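Local structure of putative flagellar hook-associated protein (3PWX) at residues A[45-50]-A[86-91]; A[49-54]-A[181-186]. The protein is probably a structural protein of the bacterial flagellum, a flagellin-family member likely to act in the junction between hook and filament. All coordinates share one frame; numbering follows the deposited sequence.

Interaction 1 (A[45-50]-A[86-91]); sequences DSVSES and ESSFNA. Unlike the reference sequence in segment 45-50: Ser48 (reference Asn).
Val47 and Ser88 bring two helices running in roughly opposite senses closest together, with 6.4 Å between their CA atoms; 45-50 lies within helix 7-61 and 86-91 carries the last part of helix 71-89 into the following loop. Val47 does most of the touching: CG2 lies against both Ser88 and the Phe89 ring, and CG1 against the ring alone. CG2 rests on the Ser88 side chain, 3.4 Å from CB of that serine, and also lies over one face of the Phe89 ring. CG1, set anti to the valine's backbone N (chi1 171°), reaches the ring's CE2 at 3.8 Å. The two side chains cross at about a right angle, with the contact on the CE2 and CZ side of the ring, while the phenylalanine also touches Ala142 and Ile145 of helix 142-145. Next to this apolar patch, Ser46 OG and Ser88 OG stand 3.6 Å apart. The Ser88 hydroxyl is hydrogen-bonded to the carbonyl of Ser84, one turn back in its own helix. Away from the interface, Ser48 OG donates to Asp45 O at 2.7 Å, approaching at a C=O...donor angle of 133°, and that carbonyl also receives the backbone N-H of Glu49. A polar tie between the same two helices exists beside the contact, in the hydrogen bond between Ser50 OG and Ser84 OG. The chemistry is that of close helix packing, consistent with small side chains such as Ser88 at the closest approach: no hydrogen bond joins these two segments, and van der Waals contact carries the join.

Interaction 2 (A[49-54]-A[181-186]); sequences ESLKSM and NAIDDT
Leu51 and Ile183 mark the closest backbone approach, CA to CA 6.5 Å, in an antiparallel helix pair within the helical bundle. The short axes of 49-54, in helix 7-61, and 181-186, in helix 172-223, pass 10.1 Å apart and run at 158° to each other.

Apolar contacts carry the interface, and Ile183 is central to them. Its two branches serve different partners: CD1, at the end of the extended CG1 arm (chi2 171°), meets Met54 CG at 3.7 Å, whereas CG2 lies against the backbone and side chain of Leu51. Met54, modelled as selenomethionine, presents its CG here; the chain then bends at chi3 and the selenium end leads away from helix 172-223, while the side chain also packs on Leu78 and Tyr81 of helix 71-89. One turn along, Leu51 CD1 meets the methyl CG2 of Thr186 at 4.0 Å, the two side chains crossing at about a right angle. With CG2 anti to the backbone N of Thr186 and OG1 anti to the carbonyl carbon (chi1 -55°), the methyl rather than the hydroxyl is what meets the leucine. Ile183 and Thr186 both pack on Val154 of helix 154-166 too, which places the seam between several helices.

Polar interactions stay at the margins. Within helix 7-61, Ser53 OG donates to Glu49 O at 3.0 Å, and Ser53 N uses the same oxygen. Just outside the segment, Arg55 NE forms a salt bridge with Asp184 OD1, joining the two helices by charge. Back at the centre, Ile183 CG2 sits 3.6 Å from Leu51 O.

In the fold
Both interactions use successive turns of helix 7-61, and their segments overlap at Glu49 and Ser50. Interaction 1 joins this helix to helix 71-89, and interaction 2 joins it to helix 172-223; their centres are about 11 Å apart, at about 9 and 16 Å from the centre of the chain. Neighbouring contacts knit them together: Val47 from interaction 1 also touches Val190 of helix 172-223, Met54 from interaction 2 reaches helix 71-89, and Phe89 and Thr186 both pack on Leu146. Helix 7-61 thus serves as a shared partner within the bundle. Both contacts lie away from His97, the magnesium-binding residue.

Interaction 1 (A[45-50]-A[86-91])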
loop_
_atom_site.group_PDB
_atom_site.type_symbol
_atom_site.label_atom_id
_atom_site.label_comp_id
_atom_site.label_asym_id
_atom_site.label_seq_id
_atom_site.Cartn_x
_atom_site.Cartn_y
_atom_site.Cartn_z
ATOM N N ASP A 45 -19.578 -5.115 -11.239
ATOM C CA ASP A 45 -20.852 -5.760 -11.067
ATOM C C ASP A 45 -21.569 -5.861 -12.403
ATOM O O ASP A 45 -22.004 -6.946 -12.807
ATOM C CB ASP A 45 -21.730 -5.028 -10.066
ATOM C CG ASP A 45 -22.862 -5.904 -9.582
ATOM O OD1 ASP A 45 -22.600 -7.020 -9.072
ATOM O OD2 ASP A 45 -24.036 -5.517 -9.757
ATOM N N SER A 46 -21.629 -4.743 -13.112
ATOM C CA SER A 46 -22.266 -4.694 -14.441
ATOM C C SER A 46 -21.585 -5.575 -15.500
ATOM O O SER A 46 -22.289 -6.222 -16.274
ATOM C CB SER A 46 -22.365 -3.246 -14.919
ATOM O OG SER A 46 -22.629 -3.178 -16.296
ATOM N N VAL A 47 -20.236 -5.604 -15.528
ATOM C CA VAL A 47 -19.482 -6.529 -16.374
ATOM C C VAL A 47 -19.899 -7.937 -16.019
ATOM O O VAL A 47 -20.093 -8.718 -16.903
ATOM C CB VAL A 47 -17.931 -6.396 -16.227
ATOM C CG1 VAL A 47 -17.195 -7.520 -16.955
ATOM C CG2 VAL A 47 -17.437 -5.049 -16.760
ATOM N N SER A 48 -20.113 -8.272 -14.746
ATOM C CA SER A 48 -20.487 -9.643 -14.434
ATOM C C SER A 48 -21.916 -10.031 -14.831
ATOM O O SER A 48 -22.134 -11.189 -15.234
ATOM C CB SER A 48 -20.262 -9.964 -12.990
ATOM O OG SER A 48 -21.352 -9.475 -12.267
ATOM N N GLU A 49 -22.875 -9.101 -14.707
ATOM C CA GLU A 49 -24.255 -9.295 -15.277
ATOM C C GLU A 49 -24.244 -9.521 -16.766
ATOM O O GLU A 49 -24.943 -10.408 -17.284
ATOM C CB GLU A 49 -25.184 -8.128 -14.967
ATOM C CG GLU A 49 -25.886 -8.269 -13.587
ATOM C CD GLU A 49 -26.273 -6.911 -12.998
ATOM O OE1 GLU A 49 -25.416 -5.988 -13.046
ATOM O OE2 GLU A 49 -27.416 -6.765 -12.472
ATOM N N SER A 50 -23.428 -8.751 -17.464
ATOM C CA SER A 50 -23.317 -8.962 -18.870
ATOM C C SER A 50 -22.673 -10.289 -19.142
ATOM O O SER A 50 -23.018 -10.937 -20.101
ATOM C CB SER A 50 -22.530 -7.871 -19.535
ATOM O OG SER A 50 -23.173 -6.636 -19.385
ATOM N N GLU A 86 -17.503 -3.700 -23.037
ATOM C CA GLU A 86 -16.491 -2.774 -23.499
ATOM C C GLU A 86 -16.646 -1.419 -22.839
ATOM O O GLU A 86 -15.665 -0.857 -22.395
ATOM C CB GLU A 86 -16.550 -2.612 -25.002
ATOM C CG GLU A 86 -15.748 -1.392 -25.517
ATOM C CD GLU A 86 -15.701 -1.383 -27.015
ATOM O OE1 GLU A 86 -14.585 -1.553 -27.577
ATOM O OE2 GLU A 86 -16.806 -1.286 -27.624
ATOM N N SER A 87 -17.883 -0.929 -22.737
ATOM C CA SER A 87 -18.182 0.333 -22.033
ATOM C C SER A 87 -17.804 0.409 -20.567
ATOM O O SER A 87 -17.455 1.492 -20.063
ATOM C CB SER A 87 -19.676 0.621 -22.069
ATOM O OG SER A 87 -19.931 1.377 -23.213
ATOM N N SER A 88 -18.009 -0.704 -19.858
ATOM C CA SER A 88 -17.701 -0.745 -18.460
ATOM C C SER A 88 -16.202 -0.713 -18.298
ATOM O O SER A 88 -15.713 0.006 -17.459
ATOM C CB SER A 88 -18.324 -1.964 -17.802
ATOM O OG SER A 88 -19.755 -1.920 -17.960
ATOM N N PHE A 89 -15.439 -1.413 -19.120
ATOM C CA PHE A 89 -13.977 -1.377 -18.883
ATOM C C PHE A 89 -13.325 -0.065 -19.312
ATOM O O PHE A 89 -12.156 0.158 -18.998
ATOM C CB PHE A 89 -13.262 -2.521 -19.577
ATOM C CG PHE A 89 -13.277 -3.759 -18.819
ATOM C CD1 PHE A 89 -12.548 -3.867 -17.647
ATOM C CD2 PHE A 89 -14.036 -4.834 -19.259
ATOM C CE1 PHE A 89 -12.563 -5.037 -16.908
ATOM C CE2 PHE A 89 -14.063 -6.020 -18.524
ATOM C CZ PHE A 89 -13.320 -6.131 -17.354
ATOM N N ASN A 90 -14.091 0.770 -20.024
ATOM C CA ASN A 90 -13.681 2.067 -20.557
ATOM C C ASN A 90 -14.348 3.209 -19.794
ATOM O O ASN A 90 -14.329 4.349 -20.224
ATOM C CB ASN A 90 -14.030 2.164 -22.041
ATOM C CG ASN A 90 -12.965 1.539 -22.936
ATOM O OD1 ASN A 90 -11.835 1.240 -22.488
ATOM N ND2 ASN A 90 -13.312 1.321 -24.179
ATOM N N ALA A 91 -14.916 2.871 -18.638
ATOM C CA ALA A 91 -15.478 3.843 -17.714
ATOM C C ALA A 91 -14.466 4.930 -17.400
ATOM O O ALA A 91 -13.261 4.661 -17.324
ATOM C CB ALA A 91 -15.894 3.148 -16.430
#

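Interaction 2 (A[49-54]-A[181-186])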
loop_
_atom_site.group_PDB
_atom_site.type_symbol
_atom_site.label_atom_id
_atom_site.label_comp_id
_atom_site.label_asym_id
_atom_site.label_seq_id
_atom_site.Cartn_x
_atom_site.Cartn_y
_atom_site.Cartn_z
ATOM N N GLU A 49 -22.875 -9.101 -14.707
ATOM C CA GLU A 49 -24.255 -9.295 -15.277
ATOM C C GLU A 49 -24.244 -9.521 -16.766
ATOM O O GLU A 49 -24.943 -10.408 -17.284
ATOM C CB GLU A 49 -25.184 -8.128 -14.967
ATOM C CG GLU A 49 -25.886 -8.269 -13.587
ATOM C CD GLU A 49 -26.273 -6.911 -12.998
ATOM O OE1 GLU A 49 -25.416 -5.988 -13.046
ATOM O OE2 GLU A 49 -27.416 -6.765 -12.472
ATOM N N SER A 50 -23.428 -8.751 -17.464
ATOM C CA SER A 50 -23.317 -8.962 -18.870
ATOM C C SER A 50 -22.673 -10.289 -19.142
ATOM O O SER A 50 -23.018 -10.937 -20.101
ATOM C CB SER A 50 -22.530 -7.871 -19.535
ATOM O OG SER A 50 -23.173 -6.636 -19.385
ATOM N N LEU A 51 -21.762 -10.748 -18.306
ATOM C CA LEU A 51 -21.123 -12.018 -18.659
ATOM C C LEU A 51 -22.111 -13.172 -18.501
ATOM O O LEU A 51 -22.103 -14.131 -19.268
ATOM C CB LEU A 51 -19.875 -12.272 -17.834
ATOM C CG LEU A 51 -18.716 -11.424 -18.303
ATOM C CD1 LEU A 51 -17.569 -11.492 -17.212
ATOM C CD2 LEU A 51 -18.226 -11.868 -19.655
ATOM N N LYS A 52 -22.969 -13.026 -17.495
ATOM C CA LYS A 52 -24.040 -13.934 -17.158
ATOM C C LYS A 52 -25.059 -14.052 -18.336
ATOM O O LYS A 52 -25.298 -15.143 -18.846
ATOM C CB LYS A 52 -24.661 -13.400 -15.867
ATOM C CG LYS A 52 -25.666 -14.203 -15.226
ATOM C CD LYS A 52 -25.130 -15.532 -14.778
ATOM C CE LYS A 52 -26.221 -16.621 -14.923
ATOM N NZ LYS A 52 -27.627 -16.137 -14.670
ATOM N N SER A 53 -25.606 -12.934 -18.794
ATOM C CA SER A 53 -26.540 -12.956 -19.910
ATOM C C SER A 53 -25.904 -13.509 -21.175
ATOM O O SER A 53 -26.533 -14.250 -21.937
ATOM C CB SER A 53 -27.115 -11.574 -20.182
ATOM O OG SER A 53 -27.418 -10.946 -18.957
HETATM N N MSE A 54 -24.643 -13.157 -21.406
HETATM C CA MSE A 54 -23.992 -13.664 -22.583
HETATM C C MSE A 54 -23.892 -15.189 -22.436
HETATM O O MSE A 54 -24.177 -15.907 -23.372
HETATM C CB MSE A 54 -22.675 -12.983 -22.732
HETATM C CG MSE A 54 -21.760 -13.470 -23.788
HETATM SE SE MSE A 54 -20.214 -12.225 -23.791
HETATM C CE MSE A 54 -21.177 -10.624 -24.348
ATOM N N ASN A 181 -15.961 -21.529 -21.827
ATOM C CA ASN A 181 -14.694 -21.511 -21.100
ATOM C C ASN A 181 -14.066 -20.102 -20.946
ATOM O O ASN A 181 -13.493 -19.790 -19.890
ATOM C CB ASN A 181 -13.689 -22.507 -21.696
ATOM C CG ASN A 181 -14.186 -23.950 -21.645
ATOM O OD1 ASN A 181 -15.010 -24.303 -20.814
ATOM N ND2 ASN A 181 -13.678 -24.781 -22.533
ATOM N N ALA A 182 -14.189 -19.261 -21.968
ATOM C CA ALA A 182 -13.665 -17.915 -21.897
ATOM C C ALA A 182 -14.536 -17.066 -21.001
ATOM O O ALA A 182 -14.001 -16.226 -20.181
ATOM C CB ALA A 182 -13.535 -17.306 -23.254
ATOM N N ILE A 183 -15.845 -17.276 -21.091
ATOM C CA ILE A 183 -16.766 -16.610 -20.171
ATOM C C ILE A 183 -16.545 -17.063 -18.743
ATOM O O ILE A 183 -16.308 -16.220 -17.897
ATOM C CB ILE A 183 -18.246 -16.792 -20.531
ATOM C CG1 ILE A 183 -18.536 -16.161 -21.901
ATOM C CG2 ILE A 183 -19.091 -16.154 -19.406
ATOM C CD1 ILE A 183 -19.897 -16.447 -22.498
ATOM N N ASP A 184 -16.582 -18.371 -18.468
ATOM C CA ASP A 184 -16.233 -18.846 -17.098
ATOM C C ASP A 184 -14.940 -18.254 -16.542
ATOM O O ASP A 184 -14.912 -17.889 -15.369
ATOM C CB ASP A 184 -16.242 -20.373 -16.949
ATOM C CG ASP A 184 -17.610 -20.940 -17.176
ATOM O OD1 ASP A 184 -18.573 -20.130 -17.216
ATOM O OD2 ASP A 184 -17.748 -22.177 -17.327
ATOM N N ASP A 185 -13.897 -18.129 -17.371
ATOM C CA ASP A 185 -12.595 -17.631 -16.869
ATOM C C ASP A 185 -12.648 -16.146 -16.547
ATOM O O ASP A 185 -12.154 -15.686 -15.485
ATOM C CB ASP A 185 -11.468 -17.887 -17.868
ATOM C CG ASP A 185 -11.160 -19.353 -18.012
ATOM O OD1 ASP A 185 -11.512 -20.106 -17.053
ATOM O OD2 ASP A 185 -10.586 -19.746 -19.066
ATOM N N THR A 186 -13.273 -15.393 -17.442
ATOM C CA THR A 186 -13.368 -13.974 -17.207
ATOM C C THR A 186 -14.193 -13.749 -15.939
ATOM O O THR A 186 -13.812 -12.978 -15.039
ATOM C CB THR A 186 -13.842 -13.206 -18.454
ATOM O OG1 THR A 186 -12.971 -13.539 -19.517
ATOM C CG2 THR A 186 -13.720 -11.712 -18.276
#